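Local structure of aspartate aminotransferase, cytoplasmic (6JPK) at residues Ser204-Leu209 against Asn238-Tyr243; Ala22-His25 against Lys31-Asn34; Pro77-Ala82 against Gln251-Asn256. The protein catalyses the pyridoxal phosphate-dependent transfer of the amino group between L-aspartate and 2-oxoglutarate, giving oxaloacetate and L-glutamate. The protein carries 1 engineered substitution. All blocks are in the same frame, centred on the assembly; numbering follows the deposited sequence.

Contact 1: Ser204-Leu209 against Asn238-Tyr243; sequences SIFESL and NEFVKY
Phe206 CG lies anti to its carbonyl carbon (chi1 -68°), which carries the ring off helix 199-211 to meet Phe240 and Tyr243. Phe240, its own CG turned anti to the backbone N (chi1 -168°), presents a ring edge to one face of Phe206: CD1 of Phe240 sits above the rim of that face, 3.7 Å from Phe206 CD1. The pair is an edge-to-face stack with centroids 5.4 Å apart and planes at 61°. Tyr243 crosses Phe206 at about a right angle, and its CE1 touches Phe206 CB at 3.6 Å and leans on CD2 as well. At CE2 of Phe206, Glu239 CB rests 3.9 Å away, while the Glu239 carboxylate leads off into a salt bridge with Lys242, where NZ meets OE2 at 2.9 Å. An alanine in place of Phe206 is likely to open a gap between the helices and leave the edge of Phe240 without the face it packs on. Phe206 also packs on Phe218, and Phe240 on Val216, both of strand 215-220; Trp202 and Phe247 extend the aromatic packing. The result is an aromatic cluster joining helices 199-211 and 235-241 over the central sheet of the large, PLP-binding domain of a fold-type I aminotransferase.

Contact 2: Ala22-His25 against Lys31-Asn34; sequences AQYH and KKVN
Lys32 NZ donates to the backbone O of Tyr24 at 2.7 Å and also bonds to the O of Asp27, so the ammonium group is held by two carbonyls, one in the last turn of helix 16-26 and one just beyond its end. The negative end of the helix dipole would be expected to favour the lysine's positive charge. The contact is a helix-to-strand connection, in which the chain leaves helix 16-26, turns and runs back into strand 33-34, which pairs in parallel with strand 376-377. NZ comes to Tyr24 O at a C=O...N angle of 143°, tilted 23° from the carbonyl plane.

Between the two arms the Tyr24 ring is sandwiched. Lys32 CG stands between its backbone N and carbonyl carbon (chi1 63°), and from there the extended chain passes over one face, crossing the ring at about a right angle; its CE makes a CH-pi contact 4.0 Å from the ring centroid, and NZ adds a cation-pi contact at 4.5 Å from the same centroid. The opposite face takes Asn34 CB, which stands over the ring centre at 3.6 Å from the centroid. The Asn34 amide is held elsewhere, its OD1 by Ser36 OG and its ND2 weakly by Asn21. The Asn34 side chain lies about 7 Å from that of Arg383, a probable aspartate-binding residue. At the phenol end a water bridges the arms, 3.1 Å from Tyr24 OH and donating to Lys32 O at 2.8 Å.

Contact 3: Pro77-Ala82 against Gln251-Asn256; sequences PRFTKA and QSFAKN. With PO4 (phosphate ion), chain C.
The rings of Phe79 and Phe253 meet in an offset edge-to-face pair, the edge of Phe79 turned toward the face of Phe253, with centroids 5.5 Å apart and planes at 62°. Phe253 CD1 lies in the plane of the Phe79 ring at its edge, while CE1 of Phe253 comes to 3.7 Å from Phe79 CZ. The two side chains slide past each other in opposite directions; the touching atoms are CZ and CE1 of Phe79 and CE1 and CD1 of Phe253. Phe79 reaches across from helix 77-87 because its CG stands anti to the backbone N (chi1 167°); Ala300 and Ala303 of helix 297-308 and Gln104 also pack on it. Ala83, one turn farther along helix 77-87, touches Phe253. On the neighbouring residue Ser252, OG accepts from Ala254 N at 3.0 Å, with an N-H...O angle of 162°, forming an ST turn, and donates to O2 of a phosphate ion at 2.6 Å. Ser107, Gly108, Thr109, Arg263 and Tyr70 of the second subunit complete the anion's site. The phosphate probably comes from the crystallisation liquor, but its surroundings are consistent with the cofactor-phosphate cup of fold-type I aminotransferases, close to Lys255, the probable attachment point of pyridoxal phosphate, not attached in this structure.

From the N terminus, contact 2 closes first: only five residues lie between its segments, and it turns helix 16-26 back into strand 33-34 before either other contact opens. Contact 3 then begins at helix 77-87 and closes far along the chain at the end of strand 247-252, enclosing much of the central mixed sheet. Nested within that long loop, contact 1 pins helix 199-211 to helix 235-241, the latter leading on to the strand that completes contact 3. Contact 1 joins two helices and contact 3 joins helix 77-87 to the end of a sheet strand; their centres are about 24 Å apart. Contact 2 lies on the opposite side of the chain's centre from contact 1, with about 43 Å between their centres.

Contact 1: Ser204-Leu209 against Asn238-Tyr243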
loop_
_atom_site.group_PDB
_atom_site.type_symbol
_atom_site.label_atom_id
_atom_site.label_comp_id
_atom_site.label_asym_id
_atom_site.label_seq_id
_atom_site.Cartn_x
_atom_site.Cartn_y
_atom_site.Cartn_z
ATOM N N SER A 204 -9.256 -22.840 -26.874
ATOM C CA SER A 204 -8.207 -23.850 -26.967
ATOM C C SER A 204 -7.168 -23.681 -25.856
ATOM O O SER A 204 -6.661 -24.672 -25.317
ATOM C CB SER A 204 -7.567 -23.771 -28.350
ATOM O OG SER A 204 -6.351 -24.490 -28.402
ATOM N N ILE A 205 -6.842 -22.437 -25.495
ATOM C CA ILE A 205 -5.935 -22.196 -24.373
ATOM C C ILE A 205 -6.524 -22.757 -23.077
ATOM O O ILE A 205 -5.833 -23.430 -22.299
ATOM C CB ILE A 205 -5.621 -20.694 -24.248
ATOM C CG1 ILE A 205 -4.692 -20.237 -25.370
ATOM C CG2 ILE A 205 -4.986 -20.378 -22.894
ATOM C CD1 ILE A 205 -4.628 -18.715 -25.501
ATOM N N PHE A 206 -7.808 -22.487 -22.824
ATOM C CA PHE A 206 -8.445 -22.994 -21.606
ATOM C C PHE A 206 -8.449 -24.515 -21.578
ATOM O O PHE A 206 -8.184 -25.125 -20.535
ATOM C CB PHE A 206 -9.878 -22.465 -21.487
ATOM C CG PHE A 206 -9.965 -20.984 -21.240
ATOM C CD1 PHE A 206 -8.943 -20.319 -20.580
ATOM C CD2 PHE A 206 -11.070 -20.258 -21.676
ATOM C CE1 PHE A 206 -9.026 -18.957 -20.345
ATOM C CE2 PHE A 206 -11.160 -18.892 -21.444
ATOM C CZ PHE A 206 -10.136 -18.241 -20.778
ATOM N N GLU A 207 -8.740 -25.145 -22.719
ATOM C CA GLU A 207 -8.765 -26.606 -22.783
ATOM C C GLU A 207 -7.427 -27.206 -22.357
ATOM O O GLU A 207 -7.381 -28.172 -21.587
ATOM C CB GLU A 207 -9.127 -27.066 -24.199
ATOM C CG GLU A 207 -9.146 -28.582 -24.366
ATOM C CD GLU A 207 -8.289 -29.072 -25.533
ATOM O OE1 GLU A 207 -8.339 -28.444 -26.619
ATOM O OE2 GLU A 207 -7.560 -30.084 -25.361
ATOM N N SER A 208 -6.323 -26.661 -22.866
ATOM C CA SER A 208 -5.021 -27.227 -22.531
ATOM C C SER A 208 -4.617 -26.901 -21.095
ATOM O O SER A 208 -3.991 -27.732 -20.424
ATOM C CB SER A 208 -3.970 -26.736 -23.520
ATOM O OG SER A 208 -4.190 -27.303 -24.801
ATOM N N LEU A 209 -4.965 -25.698 -20.603
ATOM C CA LEU A 209 -4.706 -25.374 -19.201
ATOM C C LEU A 209 -5.407 -26.354 -18.264
ATOM O O LEU A 209 -4.827 -26.786 -17.264
ATOM C CB LEU A 209 -5.151 -23.939 -18.886
ATOM C CG LEU A 209 -4.335 -22.757 -19.421
ATOM C CD1 LEU A 209 -5.173 -21.474 -19.356
ATOM C CD2 LEU A 209 -3.044 -22.576 -18.630
ATOM N N ASN A 238 -15.072 -14.643 -17.571
ATOM C CA ASN A 238 -16.370 -15.275 -17.412
ATOM C C ASN A 238 -16.456 -16.577 -18.189
ATOM O O ASN A 238 -17.202 -17.484 -17.799
ATOM C CB ASN A 238 -17.466 -14.294 -17.820
ATOM C CG ASN A 238 -17.685 -13.228 -16.755
ATOM O OD1 ASN A 238 -18.305 -13.485 -15.721
ATOM N ND2 ASN A 238 -17.135 -12.053 -16.976
ATOM N N GLU A 239 -15.698 -16.697 -19.274
ATOM C CA GLU A 239 -15.659 -17.982 -19.965
ATOM C C GLU A 239 -14.999 -19.040 -19.093
ATOM O O GLU A 239 -15.465 -20.187 -19.029
ATOM C CB GLU A 239 -14.928 -17.844 -21.298
ATOM C CG GLU A 239 -15.204 -18.990 -22.267
ATOM C CD GLU A 239 -16.661 -19.026 -22.760
ATOM O OE1 GLU A 239 -17.415 -18.024 -22.599
ATOM O OE2 GLU A 239 -17.052 -20.068 -23.318
ATOM N N PHE A 240 -13.927 -18.661 -18.386
ATOM C CA PHE A 240 -13.219 -19.620 -17.551
ATOM C C PHE A 240 -14.093 -20.117 -16.407
ATOM O O PHE A 240 -13.938 -21.265 -15.973
ATOM C CB PHE A 240 -11.915 -19.010 -17.024
ATOM C CG PHE A 240 -10.992 -20.019 -16.398
ATOM C CD1 PHE A 240 -10.261 -20.889 -17.189
ATOM C CD2 PHE A 240 -10.864 -20.107 -15.021
ATOM C CE1 PHE A 240 -9.416 -21.835 -16.621
ATOM C CE2 PHE A 240 -10.018 -21.054 -14.441
ATOM C CZ PHE A 240 -9.295 -21.918 -15.239
ATOM N N VAL A 241 -15.035 -19.293 -15.935
ATOM C CA VAL A 241 -15.929 -19.709 -14.849
ATOM C C VAL A 241 -16.673 -20.990 -15.205
ATOM O O VAL A 241 -16.937 -21.829 -14.332
ATOM C CB VAL A 241 -16.918 -18.578 -14.495
ATOM C CG1 VAL A 241 -17.956 -19.076 -13.465
ATOM C CG2 VAL A 241 -16.177 -17.358 -13.955
ATOM N N LYS A 242 -17.008 -21.170 -16.487
ATOM C CA LYS A 242 -17.752 -22.344 -16.937
ATOM C C LYS A 242 -17.050 -23.656 -16.610
ATOM O O LYS A 242 -17.711 -24.696 -16.556
ATOM C CB LYS A 242 -17.970 -22.279 -18.449
ATOM C CG LYS A 242 -18.680 -21.021 -18.921
ATOM C CD LYS A 242 -18.833 -21.033 -20.440
ATOM C CE LYS A 242 -19.698 -19.876 -20.919
ATOM N NZ LYS A 242 -19.795 -19.866 -22.408
ATOM N N TYR A 243 -15.735 -23.642 -16.418
ATOM C CA TYR A 243 -14.990 -24.877 -16.212
ATOM C C TYR A 243 -14.958 -25.334 -14.756
ATOM O O TYR A 243 -14.453 -26.425 -14.487
ATOM C CB TYR A 243 -13.563 -24.718 -16.742
ATOM C CG TYR A 243 -13.503 -24.351 -18.204
ATOM C CD1 TYR A 243 -13.134 -23.079 -18.603
ATOM C CD2 TYR A 243 -13.829 -25.273 -19.191
ATOM C CE1 TYR A 243 -13.092 -22.730 -19.939
ATOM C CE2 TYR A 243 -13.762 -24.937 -20.538
ATOM C CZ TYR A 243 -13.407 -23.654 -20.898
ATOM O OH TYR A 243 -13.359 -23.293 -22.225
#

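Contact 2: Ala22-His25 against Lys31-Asn34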
loop_
_atom_site.group_PDB
_atom_site.type_symbol
_atom_site.label_atom_id
_atom_site.label_comp_id
_atom_site.label_asym_id
_atom_site.label_seq_id
_atom_site.Cartn_x
_atom_site.Cartn_y
_atom_site.Cartn_z
ATOM N N ALA A 22 14.323 10.745 -18.343
ATOM C CA ALA A 22 15.414 11.709 -18.226
ATOM C C ALA A 22 15.856 12.210 -19.593
ATOM O O ALA A 22 16.108 13.406 -19.776
ATOM C CB ALA A 22 16.602 11.090 -17.490
ATOM N N GLN A 23 15.965 11.309 -20.568
ATOM C CA GLN A 23 16.440 11.725 -21.882
ATOM C C GLN A 23 15.394 12.563 -22.607
ATOM O O GLN A 23 15.734 13.545 -23.272
ATOM C CB GLN A 23 16.820 10.505 -22.713
ATOM C CG GLN A 23 17.843 9.613 -22.053
ATOM C CD GLN A 23 18.073 8.336 -22.834
ATOM O OE1 GLN A 23 17.524 7.282 -22.503
ATOM N NE2 GLN A 23 18.882 8.427 -23.886
ATOM N N TYR A 24 14.119 12.178 -22.506
ATOM C CA TYR A 24 13.051 13.013 -23.044
ATOM C C TYR A 24 13.145 14.434 -22.495
ATOM O O TYR A 24 13.061 15.417 -23.245
ATOM C CB TYR A 24 11.683 12.395 -22.718
ATOM C CG TYR A 24 10.532 13.310 -23.051
ATOM C CD1 TYR A 24 10.057 13.409 -24.355
ATOM C CD2 TYR A 24 9.936 14.104 -22.074
ATOM C CE1 TYR A 24 9.006 14.271 -24.678
ATOM C CE2 TYR A 24 8.885 14.966 -22.386
ATOM C CZ TYR A 24 8.429 15.044 -23.690
ATOM O OH TYR A 24 7.389 15.887 -24.013
ATOM N N HIS A 25 13.337 14.563 -21.175
ATOM C CA HIS A 25 13.261 15.883 -20.555
ATOM C C HIS A 25 14.450 16.758 -20.924
ATOM O O HIS A 25 14.309 17.986 -20.977
ATOM C CB HIS A 25 13.121 15.745 -19.040
ATOM C CG HIS A 25 11.778 15.239 -18.621
ATOM N ND1 HIS A 25 10.606 15.882 -18.959
ATOM C CD2 HIS A 25 11.413 14.141 -17.919
ATOM C CE1 HIS A 25 9.579 15.207 -18.476
ATOM N NE2 HIS A 25 10.041 14.147 -17.841
ATOM N N LYS A 31 9.622 19.593 -31.141
ATOM C CA LYS A 31 8.791 18.531 -31.702
ATOM C C LYS A 31 8.898 17.213 -30.940
ATOM O O LYS A 31 8.349 16.200 -31.398
ATOM C CB LYS A 31 9.145 18.315 -33.175
ATOM C CG LYS A 31 9.054 19.605 -34.006
ATOM C CD LYS A 31 8.704 19.334 -35.472
ATOM C CE LYS A 31 8.312 20.629 -36.242
ATOM N NZ LYS A 31 7.013 21.346 -35.848
ATOM N N LYS A 32 9.561 17.195 -29.786
ATOM C CA LYS A 32 9.756 15.930 -29.091
ATOM C C LYS A 32 8.426 15.363 -28.599
ATOM O O LYS A 32 7.480 16.097 -28.311
ATOM C CB LYS A 32 10.727 16.098 -27.925
ATOM C CG LYS A 32 10.262 17.042 -26.814
ATOM C CD LYS A 32 11.335 17.100 -25.720
ATOM C CE LYS A 32 10.839 17.749 -24.430
ATOM N NZ LYS A 32 11.979 17.894 -23.478
ATOM N N VAL A 33 8.354 14.032 -28.529
ATOM C CA VAL A 33 7.159 13.318 -28.079
ATOM C C VAL A 33 7.597 12.224 -27.112
ATOM O O VAL A 33 8.532 11.470 -27.405
ATOM C CB VAL A 33 6.370 12.701 -29.255
ATOM C CG1 VAL A 33 5.064 12.026 -28.762
ATOM C CG2 VAL A 33 6.070 13.752 -30.331
ATOM N N ASN A 34 6.928 12.135 -25.961
ATOM C CA ASN A 34 7.160 11.037 -25.020
ATOM C C ASN A 34 6.134 9.953 -25.316
ATOM O O ASN A 34 4.952 10.092 -24.992
ATOM C CB ASN A 34 7.065 11.501 -23.570
ATOM C CG ASN A 34 7.495 10.417 -22.585
ATOM O OD1 ASN A 34 7.581 9.242 -22.940
ATOM N ND2 ASN A 34 7.770 10.809 -21.352
HETATM O O HOH W 1 5.421 16.377 -26.422
#

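Contact 3: Pro77-Ala82 against Gln251-Asn256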
loop_
_atom_site.group_PDB
_atom_site.type_symbol
_atom_site.label_atom_id
_atom_site.label_comp_id
_atom_site.label_asym_id
_atom_site.label_seq_id
_atom_site.Cartn_x
_atom_site.Cartn_y
_atom_site.Cartn_z
ATOM N N PRO A 77 -16.311 -2.613 2.270
ATOM C CA PRO A 77 -17.130 -3.725 1.749
ATOM C C PRO A 77 -17.931 -3.380 0.506
ATOM O O PRO A 77 -18.044 -4.219 -0.397
ATOM C CB PRO A 77 -18.039 -4.071 2.938
ATOM C CG PRO A 77 -17.241 -3.646 4.141
ATOM C CD PRO A 77 -16.531 -2.383 3.709
ATOM N N ARG A 78 -18.490 -2.172 0.412
ATOM C CA ARG A 78 -19.253 -1.870 -0.791
ATOM C C ARG A 78 -18.348 -1.675 -1.999
ATOM O O ARG A 78 -18.831 -1.744 -3.135
ATOM C CB ARG A 78 -20.139 -0.639 -0.584
ATOM C CG ARG A 78 -19.445 0.537 0.041
ATOM C CD ARG A 78 -20.451 1.389 0.838
ATOM N NE ARG A 78 -19.783 2.486 1.537
ATOM C CZ ARG A 78 -19.350 3.578 0.922
ATOM N NH1 ARG A 78 -19.534 3.697 -0.394
ATOM N NH2 ARG A 78 -18.740 4.543 1.610
ATOM N N PHE A 79 -17.051 -1.426 -1.780
ATOM C CA PHE A 79 -16.116 -1.461 -2.898
ATOM C C PHE A 79 -15.776 -2.893 -3.301
ATOM O O PHE A 79 -15.882 -3.247 -4.479
ATOM C CB PHE A 79 -14.832 -0.698 -2.572
ATOM C CG PHE A 79 -13.715 -0.958 -3.567
ATOM C CD1 PHE A 79 -13.740 -0.375 -4.829
ATOM C CD2 PHE A 79 -12.656 -1.805 -3.242
ATOM C CE1 PHE A 79 -12.722 -0.621 -5.746
ATOM C CE2 PHE A 79 -11.621 -2.051 -4.153
ATOM C CZ PHE A 79 -11.658 -1.461 -5.403
ATOM N N THR A 80 -15.339 -3.732 -2.348
ATOM C CA THR A 80 -14.904 -5.070 -2.744
ATOM C C THR A 80 -16.053 -5.847 -3.371
ATOM O O THR A 80 -15.850 -6.595 -4.335
ATOM C CB THR A 80 -14.319 -5.852 -1.561
ATOM O OG1 THR A 80 -15.316 -6.003 -0.545
ATOM C CG2 THR A 80 -13.065 -5.158 -0.980
ATOM N N LYS A 81 -17.275 -5.666 -2.859
ATOM C CA LYS A 81 -18.400 -6.373 -3.465
ATOM C C LYS A 81 -18.668 -5.864 -4.879
ATOM O O LYS A 81 -18.841 -6.658 -5.809
ATOM C CB LYS A 81 -19.655 -6.244 -2.600
ATOM C CG LYS A 81 -20.839 -7.094 -3.105
ATOM C CD LYS A 81 -22.089 -6.856 -2.271
ATOM C CE LYS A 81 -23.277 -7.672 -2.772
ATOM N NZ LYS A 81 -24.549 -7.216 -2.130
ATOM N N ALA A 82 -18.707 -4.537 -5.061
ATOM C CA ALA A 82 -18.976 -3.962 -6.381
ATOM C C ALA A 82 -17.859 -4.272 -7.378
ATOM O O ALA A 82 -18.123 -4.464 -8.573
ATOM C CB ALA A 82 -19.158 -2.449 -6.265
ATOM N N GLN A 251 -7.143 -7.183 -10.033
ATOM C CA GLN A 251 -7.945 -6.171 -10.709
ATOM C C GLN A 251 -7.441 -4.791 -10.331
ATOM O O GLN A 251 -7.202 -4.518 -9.153
ATOM C CB GLN A 251 -9.417 -6.325 -10.326
ATOM C CG GLN A 251 -10.366 -5.241 -10.797
ATOM C CD GLN A 251 -11.758 -5.446 -10.193
ATOM O OE1 GLN A 251 -11.877 -5.912 -9.057
ATOM N NE2 GLN A 251 -12.805 -5.143 -10.959
ATOM N N SER A 252 -7.271 -3.930 -11.328
ATOM C CA SER A 252 -6.845 -2.556 -11.114
ATOM C C SER A 252 -7.893 -1.601 -11.668
ATOM O O SER A 252 -8.457 -1.841 -12.742
ATOM C CB SER A 252 -5.486 -2.281 -11.795
ATOM O OG SER A 252 -5.161 -0.905 -11.761
ATOM N N PHE A 253 -8.134 -0.510 -10.941
ATOM C CA PHE A 253 -8.942 0.591 -11.443
ATOM C C PHE A 253 -8.084 1.789 -11.826
ATOM O O PHE A 253 -8.618 2.882 -12.044
ATOM C CB PHE A 253 -10.005 0.996 -10.413
ATOM C CG PHE A 253 -11.049 -0.062 -10.193
ATOM C CD1 PHE A 253 -10.842 -1.078 -9.270
ATOM C CD2 PHE A 253 -12.219 -0.059 -10.926
ATOM C CE1 PHE A 253 -11.795 -2.067 -9.068
ATOM C CE2 PHE A 253 -13.169 -1.042 -10.732
ATOM C CZ PHE A 253 -12.954 -2.050 -9.805
ATOM N N ALA A 254 -6.764 1.592 -11.913
ATOM C CA ALA A 254 -5.853 2.694 -12.203
ATOM C C ALA A 254 -6.182 3.345 -13.541
ATOM O O ALA A 254 -6.257 4.575 -13.644
ATOM C CB ALA A 254 -4.407 2.189 -12.192
ATOM N N LYS A 255 -6.358 2.536 -14.588
ATOM C CA LYS A 255 -6.618 3.089 -15.912
ATOM C C LYS A 255 -8.112 3.266 -16.200
ATOM O O LYS A 255 -8.509 4.293 -16.756
ATOM C CB LYS A 255 -5.972 2.207 -16.986
ATOM C CG LYS A 255 -4.548 1.689 -16.627
ATOM C CD LYS A 255 -3.443 2.575 -17.134
ATOM C CE LYS A 255 -2.077 1.857 -17.179
ATOM N NZ LYS A 255 -1.427 1.571 -15.856
ATOM N N ASN A 256 -8.972 2.295 -15.846
ATOM C CA ASN A 256 -10.364 2.446 -16.274
ATOM C C ASN A 256 -11.114 3.516 -15.479
ATOM O O ASN A 256 -12.116 4.051 -15.972
ATOM C CB ASN A 256 -11.109 1.101 -16.257
ATOM C CG ASN A 256 -11.215 0.478 -14.883
ATOM O OD1 ASN A 256 -10.807 1.055 -13.876
ATOM N ND2 ASN A 256 -11.796 -0.725 -14.838
HETATM P P PO4 C . -1.303 -0.623 -10.899
HETATM O O1 PO4 C . -0.446 -1.177 -9.778
HETATM O O2 PO4 C . -2.774 -0.852 -10.637
HETATM O O3 PO4 C . -1.010 0.859 -11.012
HETATM O O4 PO4 C . -0.981 -1.272 -12.223
#